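PDB 7CTP: protein Niban 2 from Homo sapiens, which may suppress apoptosis and promote melanoma cell invasion in vitro, this chain being its larger N-terminal part with the PH domain. Local coordinates for residues A[6-9]-A[10-14]; A[320-323]-A[324-328]; A[470-473]-A[474-478]; A[542-545]-A[546-550]. All blocks are in the same frame, centred on the assembly; numbering follows the deposited sequence.

Contact 1: A[6-9]-A[10-14]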
loop_
_atom_site.group_PDB
_atom_site.type_symbol
_atom_site.label_atom_id
_atom_site.label_comp_id
_atom_site.label_asym_id
_atom_site.label_seq_id
_atom_site.Cartn_x
_atom_site.Cartn_y
_atom_site.Cartn_z
ATOM N N THR A 6 25.648 12.287 21.456
ATOM C CA THR A 6 27.012 12.188 20.952
ATOM C C THR A 6 27.050 12.242 19.432
ATOM O O THR A 6 27.812 13.022 18.851
ATOM C CB THR A 6 27.664 10.900 21.443
ATOM O OG1 THR A 6 27.631 10.871 22.874
ATOM C CG2 THR A 6 29.115 10.829 20.960
ATOM N N HIS A 7 26.229 11.426 18.771
ATOM C CA HIS A 7 26.353 11.247 17.334
ATOM C C HIS A 7 25.361 12.065 16.528
ATOM O O HIS A 7 25.620 12.330 15.347
ATOM C CB HIS A 7 26.219 9.766 16.980
ATOM C CG HIS A 7 27.232 8.902 17.662
ATOM N ND1 HIS A 7 28.585 9.026 17.429
ATOM C CD2 HIS A 7 27.095 7.929 18.594
ATOM C CE1 HIS A 7 29.238 8.154 18.177
ATOM N NE2 HIS A 7 28.356 7.474 18.891
ATOM N N LEU A 8 24.253 12.490 17.122
ATOM C CA LEU A 8 23.401 13.442 16.418
ATOM C C LEU A 8 23.464 14.803 17.097
ATOM O O LEU A 8 22.432 15.349 17.507
ATOM C CB LEU A 8 21.956 12.931 16.339
ATOM C CG LEU A 8 21.783 11.643 15.541
ATOM C CD1 LEU A 8 20.343 11.165 15.572
ATOM C CD2 LEU A 8 22.240 11.854 14.103
ATOM N N ASP A 9 24.665 15.372 17.204
ATOM C CA ASP A 9 24.785 16.717 17.742
ATOM C C ASP A 9 24.235 17.733 16.742
ATOM O O ASP A 9 23.794 17.394 15.639
ATOM C CB ASP A 9 26.234 17.028 18.146
ATOM C CG ASP A 9 27.209 17.073 16.973
ATOM O OD1 ASP A 9 26.793 17.042 15.796
ATOM O OD2 ASP A 9 28.430 17.135 17.246
ATOM N N ASP A 10 24.232 19.002 17.151
ATOM C CA ASP A 10 23.611 20.031 16.321
ATOM C C ASP A 10 24.251 20.098 14.940
ATOM O O ASP A 10 23.551 20.266 13.935
ATOM C CB ASP A 10 23.689 21.388 17.015
ATOM C CG ASP A 10 22.618 21.560 18.076
ATOM O OD1 ASP A 10 21.780 20.650 18.238
ATOM O OD2 ASP A 10 22.622 22.612 18.742
ATOM N N ALA A 11 25.577 19.959 14.865
ATOM C CA ALA A 11 26.251 20.066 13.573
ATOM C C ALA A 11 25.821 18.941 12.646
ATOM O O ALA A 11 25.540 19.167 11.461
ATOM C CB ALA A 11 27.770 20.051 13.758
ATOM N N ARG A 12 25.772 17.715 13.175
ATOM C CA ARG A 12 25.376 16.577 12.360
ATOM C C ARG A 12 23.918 16.683 11.949
ATOM O O ARG A 12 23.574 16.400 10.797
ATOM C CB ARG A 12 25.638 15.274 13.109
ATOM C CG ARG A 12 25.068 14.052 12.409
ATOM C CD ARG A 12 26.026 13.552 11.359
ATOM N NE ARG A 12 27.234 12.974 11.953
ATOM C CZ ARG A 12 28.435 13.003 11.383
ATOM N NH1 ARG A 12 28.597 13.587 10.204
ATOM N NH2 ARG A 12 29.478 12.457 11.996
ATOM N N ARG A 13 23.049 17.114 12.866
ATOM C CA ARG A 13 21.652 17.303 12.496
ATOM C C ARG A 13 21.514 18.358 11.406
ATOM O O ARG A 13 20.693 18.210 10.497
ATOM C CB ARG A 13 20.819 17.658 13.725
ATOM C CG ARG A 13 20.677 16.475 14.684
ATOM C CD ARG A 13 19.751 16.817 15.845
ATOM N NE ARG A 13 19.545 15.669 16.728
ATOM C CZ ARG A 13 18.455 14.903 16.730
ATOM N NH1 ARG A 13 17.458 15.169 15.893
ATOM N NH2 ARG A 13 18.359 13.875 17.572
ATOM N N GLN A 14 22.340 19.409 11.442
ATOM C CA GLN A 14 22.230 20.425 10.395
ATOM C C GLN A 14 22.669 19.865 9.044
ATOM O O GLN A 14 22.047 20.151 8.011
ATOM C CB GLN A 14 23.046 21.661 10.763
ATOM C CG GLN A 14 22.973 22.781 9.715
ATOM C CD GLN A 14 21.551 23.248 9.454
ATOM O OE1 GLN A 14 21.131 23.387 8.301
ATOM N NE2 GLN A 14 20.802 23.496 10.523
HETATM O O HOH W 1 20.386 14.346 19.640
HETATM O O HOH W 2 21.471 17.961 18.582
#
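D9 caps the helix that starts at D10. Its OD1 accepts from R12 N at 2.9 Å, met nearly along its own C-O axis, with an N-H...O angle of 166°. CG of D9 sits between the backbone N and the carbonyl carbon (chi1 66°), which folds the carboxylate back over the first turn. CB of R12 packs against that OD1. The D9 backbone adds the first full turn: R13 N donates to D9 O at 2.9 Å.

One residue earlier, L8 O accepts three bonds. R13 NE donates to it at 3.0 Å, tilted 23° from the carbonyl plane. Two waters also donate to it; one accepts from R13 NH2, the other reaches D10 OD1. R13 crosses the L8 side chain at about a right angle. CD1 of L8 lies over one face of the guanidinium, 3.9 Å from R13 NH2.

R12 has its CG anti to the backbone N and bends at chi2 and chi3. CG touches H7 O at 3.4 Å and L8 CD2 at 4.0 Å. H7 O lies at the edge of the R12 guanidinium, in its plane, with R12 NE 3.8 Å away. The guanidinium makes a salt bridge to E251 of helix 232-252. L8 is buried against A273 and V274 of helix 260-337. This is an N-cap at a break between two helices, where the short N-terminal helix 3-7 gives way to the long helix 10-48.

Contact 2: A[320-323]-A[324-328]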
loop_
_atom_site.group_PDB
_atom_site.type_symbol
_atom_site.label_atom_id
_atom_site.label_comp_id
_atom_site.label_asym_id
_atom_site.label_seq_id
_atom_site.Cartn_x
_atom_site.Cartn_y
_atom_site.Cartn_z
ATOM N N SER A 320 4.148 10.431 -31.690
ATOM C CA SER A 320 4.507 9.910 -33.005
ATOM C C SER A 320 6.002 10.033 -33.252
ATOM O O SER A 320 6.616 9.132 -33.835
ATOM C CB SER A 320 3.727 10.642 -34.096
ATOM O OG SER A 320 4.237 11.960 -34.260
ATOM N N LYS A 321 6.609 11.135 -32.800
ATOM C CA LYS A 321 8.043 11.333 -32.981
ATOM C C LYS A 321 8.845 10.418 -32.064
ATOM O O LYS A 321 9.923 9.938 -32.436
ATOM C CB LYS A 321 8.405 12.789 -32.714
ATOM C CG LYS A 321 7.716 13.775 -33.633
ATOM C CD LYS A 321 8.158 13.603 -35.080
ATOM C CE LYS A 321 7.620 14.748 -35.938
ATOM N NZ LYS A 321 7.069 14.260 -37.234
ATOM N N ILE A 322 8.344 10.185 -30.853
ATOM C CA ILE A 322 9.011 9.259 -29.940
ATOM C C ILE A 322 8.916 7.827 -30.466
ATOM O O ILE A 322 9.898 7.073 -30.440
ATOM C CB ILE A 322 8.411 9.395 -28.530
ATOM C CG1 ILE A 322 8.730 10.780 -27.956
ATOM C CG2 ILE A 322 8.912 8.280 -27.616
ATOM C CD1 ILE A 322 7.993 11.068 -26.647
ATOM N N ARG A 323 7.728 7.437 -30.945
ATOM C CA ARG A 323 7.527 6.118 -31.545
ATOM C C ARG A 323 8.527 5.862 -32.663
ATOM O O ARG A 323 9.201 4.824 -32.691
ATOM C CB ARG A 323 6.102 6.000 -32.083
ATOM C CG ARG A 323 5.083 5.483 -31.113
ATOM C CD ARG A 323 3.756 5.228 -31.807
ATOM N NE ARG A 323 2.637 5.803 -31.063
ATOM C CZ ARG A 323 1.966 6.891 -31.431
ATOM N NH1 ARG A 323 2.285 7.530 -32.548
ATOM N NH2 ARG A 323 0.964 7.334 -30.684
ATOM N N ALA A 324 8.633 6.808 -33.599
ATOM C CA ALA A 324 9.584 6.678 -34.700
ATOM C C ALA A 324 10.982 6.365 -34.189
ATOM O O ALA A 324 11.729 5.610 -34.820
ATOM C CB ALA A 324 9.599 7.958 -35.538
ATOM N N PHE A 325 11.334 6.911 -33.025
ATOM C CA PHE A 325 12.679 6.790 -32.479
ATOM C C PHE A 325 12.887 5.463 -31.751
ATOM O O PHE A 325 13.917 4.804 -31.931
ATOM C CB PHE A 325 12.940 7.981 -31.554
ATOM C CG PHE A 325 14.139 7.836 -30.661
ATOM C CD1 PHE A 325 15.419 7.819 -31.186
ATOM C CD2 PHE A 325 13.983 7.768 -29.283
ATOM C CE1 PHE A 325 16.521 7.702 -30.354
ATOM C CE2 PHE A 325 15.081 7.653 -28.448
ATOM C CZ PHE A 325 16.350 7.618 -28.986
ATOM N N ILE A 326 11.918 5.038 -30.944
ATOM C CA ILE A 326 12.151 3.958 -29.995
ATOM C C ILE A 326 11.342 2.694 -30.279
ATOM O O ILE A 326 11.698 1.627 -29.750
ATOM C CB ILE A 326 11.896 4.436 -28.550
ATOM C CG1 ILE A 326 12.638 3.533 -27.564
ATOM C CG2 ILE A 326 10.410 4.397 -28.242
ATOM C CD1 ILE A 326 14.114 3.395 -27.890
ATOM N N LEU A 327 10.275 2.769 -31.077
ATOM C CA LEU A 327 9.399 1.610 -31.237
ATOM C C LEU A 327 10.116 0.367 -31.760
ATOM O O LEU A 327 9.842 -0.726 -31.235
ATOM C CB LEU A 327 8.213 1.964 -32.142
ATOM C CG LEU A 327 7.040 0.989 -32.113
ATOM C CD1 LEU A 327 6.576 0.778 -30.687
ATOM C CD2 LEU A 327 5.896 1.494 -32.975
ATOM N N PRO A 328 11.006 0.440 -32.764
ATOM C CA PRO A 328 11.695 -0.789 -33.201
ATOM C C PRO A 328 12.404 -1.525 -32.075
ATOM O O PRO A 328 12.161 -2.720 -31.863
ATOM C CB PRO A 328 12.687 -0.270 -34.252
ATOM C CG PRO A 328 12.032 0.937 -34.813
ATOM C CD PRO A 328 11.348 1.583 -33.634
#
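I326 turns its CG1 anti to the backbone N (chi1 -158°), which leaves CG2 between N and the carbonyl carbon and aims it back along the helix. There CG2 lies 3.5 Å from I322 O and 4.2 Å from I322 CG2. This is an i to i+4 contact within one long alpha-helix, 260-337, just before the kink at P328.

L327 also holds its CG anti to the backbone N (chi1 -165°). Its CB rests on R323 O, and its branched end goes on to meet T543 of helix 532-555. I322 joins this face by packing on T535 and Y536 of the same helix. F325 leaves the helix on another side. Its CB touches I322 O at 3.4 Å, while its ring makes a cation-pi contact with R517 and packs on T510 and C511.

The backbone bonds are uneven. A324 N donates to S320 O at 3.1 Å. F325 N has two weak bonds, to K321 O and to I322 O, and neither is straight. I326 N donates to I322 O at 2.9 Å, with a weak second bond to R323 O. The R323 guanidinium pairs in a salt bridge with E316, about two turns back.

P328 has no N-H to give, so the regular pattern stops at its nitrogen. The last full bond before it comes from L327 N, which meets R323 O at 2.8 Å in the carbonyl plane, on a lone pair; P328 CD sits 4.0 Å from that same oxygen.

Contact 3: A[470-473]-A[474-478]; sequences RVLE and RVLKK
L472 O takes the N-H of L476 at 2.9 Å. The same oxygen is covered by apolar carbon, since L476 CG lies 3.2 Å from it. Three further i to i+4 bonds satisfy the neighbouring carbonyls: R474 N to R470 O, V475 N to V471 O at 2.9 Å, and K477 N to E473 O at 3.2 Å.

The side chains add mostly apolar contacts. L472 CD1 meets L476 CG at 4.1 Å, the chains crossing at a slant, and V471 CG1 meets V475 CG2 at 4.3 Å. With an alanine in place of L476, L472 CD1 is likely to lose its partner and a gap to open beside F365.

On the exposed side, K477 NZ stands 4.3 Å from E473 OE2, opposite in charge but beyond a salt bridge. NZ instead touches E473 CG at 3.6 Å. R470 NH1 forms a salt bridge with E454 of helix 422-455. V471 packs on F447 and L450 of that helix, while L472 and V475 meet F364 of helix 342-378. The arrangement is typical of an amphipathic helix, here packed between helices 422-455 and 342-378, with its apolar flank buried and its charged flank exposed.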
loop_
_atom_site.group_PDB
_atom_site.type_symbol
_atom_site.label_atom_id
_atom_site.label_comp_id
_atom_site.label_asym_id
_atom_site.label_seq_id
_atom_site.Cartn_x
_atom_site.Cartn_y
_atom_site.Cartn_z
ATOM N N ARG A 470 -32.889 -15.033 -1.195
ATOM C CA ARG A 470 -32.977 -14.431 -2.524
ATOM C C ARG A 470 -32.111 -13.186 -2.630
ATOM O O ARG A 470 -31.487 -12.950 -3.670
ATOM C CB ARG A 470 -34.424 -14.080 -2.878
ATOM C CG ARG A 470 -35.110 -15.105 -3.767
ATOM C CD ARG A 470 -36.619 -14.914 -3.750
ATOM N NE ARG A 470 -37.024 -13.542 -4.056
ATOM C CZ ARG A 470 -37.604 -12.713 -3.191
ATOM N NH1 ARG A 470 -37.944 -11.488 -3.570
ATOM N NH2 ARG A 470 -37.826 -13.096 -1.942
ATOM N N VAL A 471 -32.086 -12.369 -1.576
ATOM C CA VAL A 471 -31.176 -11.230 -1.545
ATOM C C VAL A 471 -29.730 -11.712 -1.590
ATOM O O VAL A 471 -28.883 -11.128 -2.281
ATOM C CB VAL A 471 -31.454 -10.368 -0.301
ATOM C CG1 VAL A 471 -30.338 -9.343 -0.093
ATOM C CG2 VAL A 471 -32.807 -9.680 -0.424
ATOM N N LEU A 472 -29.431 -12.791 -0.860
ATOM C CA LEU A 472 -28.085 -13.354 -0.864
ATOM C C LEU A 472 -27.691 -13.810 -2.261
ATOM O O LEU A 472 -26.586 -13.522 -2.734
ATOM C CB LEU A 472 -27.998 -14.509 0.140
ATOM C CG LEU A 472 -26.746 -15.387 0.112
ATOM C CD1 LEU A 472 -25.506 -14.573 0.495
ATOM C CD2 LEU A 472 -26.888 -16.586 1.027
ATOM N N GLU A 473 -28.599 -14.502 -2.954
ATOM C CA GLU A 473 -28.289 -14.970 -4.301
ATOM C C GLU A 473 -28.062 -13.799 -5.255
ATOM O O GLU A 473 -27.221 -13.881 -6.158
ATOM C CB GLU A 473 -29.406 -15.886 -4.805
ATOM C CG GLU A 473 -28.976 -16.919 -5.843
ATOM C CD GLU A 473 -27.875 -17.855 -5.352
ATOM O OE1 GLU A 473 -27.927 -18.303 -4.184
ATOM O OE2 GLU A 473 -26.952 -18.141 -6.149
ATOM N N ARG A 474 -28.791 -12.693 -5.061
ATOM C CA ARG A 474 -28.574 -11.505 -5.885
ATOM C C ARG A 474 -27.213 -10.878 -5.611
ATOM O O ARG A 474 -26.540 -10.412 -6.539
ATOM C CB ARG A 474 -29.669 -10.470 -5.638
ATOM C CG ARG A 474 -30.937 -10.684 -6.435
ATOM C CD ARG A 474 -32.005 -9.682 -6.028
ATOM N NE ARG A 474 -31.691 -8.319 -6.452
ATOM C CZ ARG A 474 -32.098 -7.227 -5.811
ATOM N NH1 ARG A 474 -32.837 -7.337 -4.713
ATOM N NH2 ARG A 474 -31.768 -6.023 -6.265
ATOM N N VAL A 475 -26.816 -10.820 -4.340
ATOM C CA VAL A 475 -25.536 -10.210 -3.992
ATOM C C VAL A 475 -24.385 -11.079 -4.484
ATOM O O VAL A 475 -23.352 -10.571 -4.936
ATOM C CB VAL A 475 -25.472 -9.949 -2.474
ATOM C CG1 VAL A 475 -24.096 -9.416 -2.060
ATOM C CG2 VAL A 475 -26.559 -8.965 -2.076
ATOM N N LEU A 476 -24.554 -12.401 -4.431
ATOM C CA LEU A 476 -23.519 -13.300 -4.930
ATOM C C LEU A 476 -23.270 -13.103 -6.425
ATOM O O LEU A 476 -22.120 -13.176 -6.882
ATOM C CB LEU A 476 -23.898 -14.752 -4.634
ATOM C CG LEU A 476 -23.848 -15.202 -3.172
ATOM C CD1 LEU A 476 -24.446 -16.605 -3.033
ATOM C CD2 LEU A 476 -22.419 -15.156 -2.606
ATOM N N LYS A 477 -24.324 -12.859 -7.212
ATOM C CA LYS A 477 -24.103 -12.628 -8.641
ATOM C C LYS A 477 -23.401 -11.296 -8.879
ATOM O O LYS A 477 -22.505 -11.206 -9.728
ATOM C CB LYS A 477 -25.421 -12.703 -9.426
ATOM C CG LYS A 477 -26.125 -14.044 -9.266
ATOM C CD LYS A 477 -26.895 -14.532 -10.487
ATOM C CE LYS A 477 -27.579 -15.877 -10.194
ATOM N NZ LYS A 477 -28.768 -15.768 -9.286
ATOM N N LYS A 478 -23.766 -10.258 -8.117
ATOM C CA LYS A 478 -23.027 -9.001 -8.206
ATOM C C LYS A 478 -21.582 -9.195 -7.761
ATOM O O LYS A 478 -20.657 -8.645 -8.374
ATOM C CB LYS A 478 -23.704 -7.915 -7.368
ATOM C CG LYS A 478 -25.140 -7.580 -7.804
ATOM C CD LYS A 478 -25.800 -6.623 -6.819
ATOM C CE LYS A 478 -27.273 -6.391 -7.161
ATOM N NZ LYS A 478 -27.442 -5.639 -8.435
#

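Contact 4: A[542-545]-A[546-550]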
loop_
_atom_site.group_PDB
_atom_site.type_symbol
_atom_site.label_atom_id
_atom_site.label_comp_id
_atom_site.label_asym_id
_atom_site.label_seq_id
_atom_site.Cartn_x
_atom_site.Cartn_y
_atom_site.Cartn_z
ATOM N N GLN A 542 2.458 0.919 -24.435
ATOM C CA GLN A 542 1.615 0.392 -25.502
ATOM C C GLN A 542 2.256 -0.811 -26.184
ATOM O O GLN A 542 1.546 -1.631 -26.775
ATOM C CB GLN A 542 1.298 1.486 -26.518
ATOM C CG GLN A 542 0.216 2.458 -26.048
ATOM C CD GLN A 542 -1.072 1.760 -25.653
ATOM O OE1 GLN A 542 -1.543 0.859 -26.349
ATOM N NE2 GLN A 542 -1.653 2.178 -24.533
ATOM N N THR A 543 3.580 -0.960 -26.083
ATOM C CA THR A 543 4.242 -2.099 -26.715
ATOM C C THR A 543 3.993 -3.408 -25.969
ATOM O O THR A 543 4.081 -4.483 -26.572
ATOM C CB THR A 543 5.747 -1.852 -26.828
ATOM O OG1 THR A 543 6.340 -1.900 -25.522
ATOM C CG2 THR A 543 6.022 -0.516 -27.461
ATOM N N VAL A 544 3.696 -3.358 -24.668
ATOM C CA VAL A 544 3.344 -4.583 -23.951
ATOM C C VAL A 544 1.844 -4.791 -23.833
ATOM O O VAL A 544 1.416 -5.881 -23.417
ATOM C CB VAL A 544 3.953 -4.627 -22.535
ATOM C CG1 VAL A 544 5.435 -4.787 -22.600
ATOM C CG2 VAL A 544 3.559 -3.392 -21.737
ATOM N N MET A 545 1.035 -3.793 -24.194
ATOM C CA MET A 545 -0.392 -3.844 -23.893
ATOM C C MET A 545 -1.075 -5.019 -24.581
ATOM O O MET A 545 -1.916 -5.695 -23.976
ATOM C CB MET A 545 -1.048 -2.527 -24.294
ATOM C CG MET A 545 -2.223 -2.147 -23.418
ATOM S SD MET A 545 -1.828 -2.230 -21.665
ATOM C CE MET A 545 -3.452 -2.528 -20.998
ATOM N N LYS A 546 -0.729 -5.282 -25.844
ATOM C CA LYS A 546 -1.350 -6.393 -26.564
ATOM C C LYS A 546 -1.054 -7.720 -25.876
ATOM O O LYS A 546 -1.973 -8.484 -25.556
ATOM C CB LYS A 546 -0.878 -6.425 -28.019
ATOM C CG LYS A 546 -1.405 -7.623 -28.820
ATOM C CD LYS A 546 -1.075 -7.476 -30.298
ATOM C CE LYS A 546 -1.160 -8.808 -31.036
ATOM N NZ LYS A 546 0.178 -9.345 -31.424
ATOM N N ASP A 547 0.229 -7.992 -25.611
ATOM C CA ASP A 547 0.610 -9.237 -24.950
ATOM C C ASP A 547 -0.063 -9.381 -23.587
ATOM O O ASP A 547 -0.519 -10.471 -23.227
ATOM C CB ASP A 547 2.130 -9.318 -24.812
ATOM C CG ASP A 547 2.827 -9.558 -26.140
ATOM O OD1 ASP A 547 2.352 -10.422 -26.912
ATOM O OD2 ASP A 547 3.842 -8.880 -26.417
ATOM N N ILE A 548 -0.161 -8.287 -22.826
ATOM C CA ILE A 548 -0.744 -8.364 -21.488
ATOM C C ILE A 548 -2.246 -8.585 -21.560
ATOM O O ILE A 548 -2.794 -9.454 -20.872
ATOM C CB ILE A 548 -0.408 -7.101 -20.678
ATOM C CG1 ILE A 548 1.064 -7.125 -20.275
ATOM C CG2 ILE A 548 -1.318 -6.997 -19.451
ATOM C CD1 ILE A 548 1.488 -5.928 -19.496
ATOM N N LEU A 549 -2.944 -7.782 -22.368
ATOM C CA LEU A 549 -4.389 -7.952 -22.471
ATOM C C LEU A 549 -4.733 -9.316 -23.037
ATOM O O LEU A 549 -5.737 -9.917 -22.643
ATOM C CB LEU A 549 -5.010 -6.843 -23.322
ATOM C CG LEU A 549 -5.001 -5.450 -22.697
ATOM C CD1 LEU A 549 -5.065 -4.385 -23.780
ATOM C CD2 LEU A 549 -6.131 -5.283 -21.688
ATOM N N GLN A 550 -3.898 -9.829 -23.944
ATOM C CA GLN A 550 -4.150 -11.143 -24.525
ATOM C C GLN A 550 -3.741 -12.267 -23.580
ATOM O O GLN A 550 -4.385 -13.320 -23.562
ATOM C CB GLN A 550 -3.431 -11.283 -25.872
ATOM C CG GLN A 550 -4.348 -11.225 -27.103
ATOM C CD GLN A 550 -5.403 -12.323 -27.147
ATOM O OE1 GLN A 550 -5.472 -13.190 -26.274
ATOM N NE2 GLN A 550 -6.239 -12.285 -28.177
HETATM O O HOH W 3 0.756 -3.753 -27.842
#
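M545 and L549 make the tight part of this turn. The bend at chi2 (50°) brings CG and CE of M545 to L549, the two side chains crossing obliquely: CG lies 3.6 Å and CE 3.7 Å from L549 CD1. Beneath them L549 N donates to M545 O at 2.8 Å, a nearly straight bond. Shortening L549 to an alanine is likely to strip M545 CG and CE of their partner and leave that chain free to turn.

V544 and I548 form a second apolar pair. They lie side by side and point the same way, with V544 CG2 4.0 Å from I548 CD1. I548 N donates to V544 O at 2.9 Å. Both residues are buried against L496 of helix 464-511.

The other side is looser and wet. Q542 O and K546 N are 4.4 Å apart, and a water stands between them. It donates to Q542 O and accepts from K546 N at 2.9 Å. K546 itself is exposed.

The chemistry is thus split. Apolar carbon and direct backbone bonds hold the apolar flank, while on the exposed flank a water bridges the two backbone atoms in place of the direct bond, where the turn is widened.

The four contacts follow one another along the chain and all are local. Contact 1 is the junction of helix 3-7 and helix 10-48; the others lie within single helices. Contacts 2, 3 and 4 belong to helices 260-337, 464-511 and 532-555. Contacts 2 and 4 have centres about 17 Å apart and touch directly, L327 CD1 meeting T543 CG2 at 3.5 Å, so two helices pack there. Contact 3 lies about 34 Å from contact 4, centre to centre, though helix 464-511 also packs on contacts 2 and 4. Contacts 1 and 3, about 62 Å apart between centres, lie on opposite sides of the chain's centre. Long helices thus link distant parts of the helical body outside the PH domain's sheet.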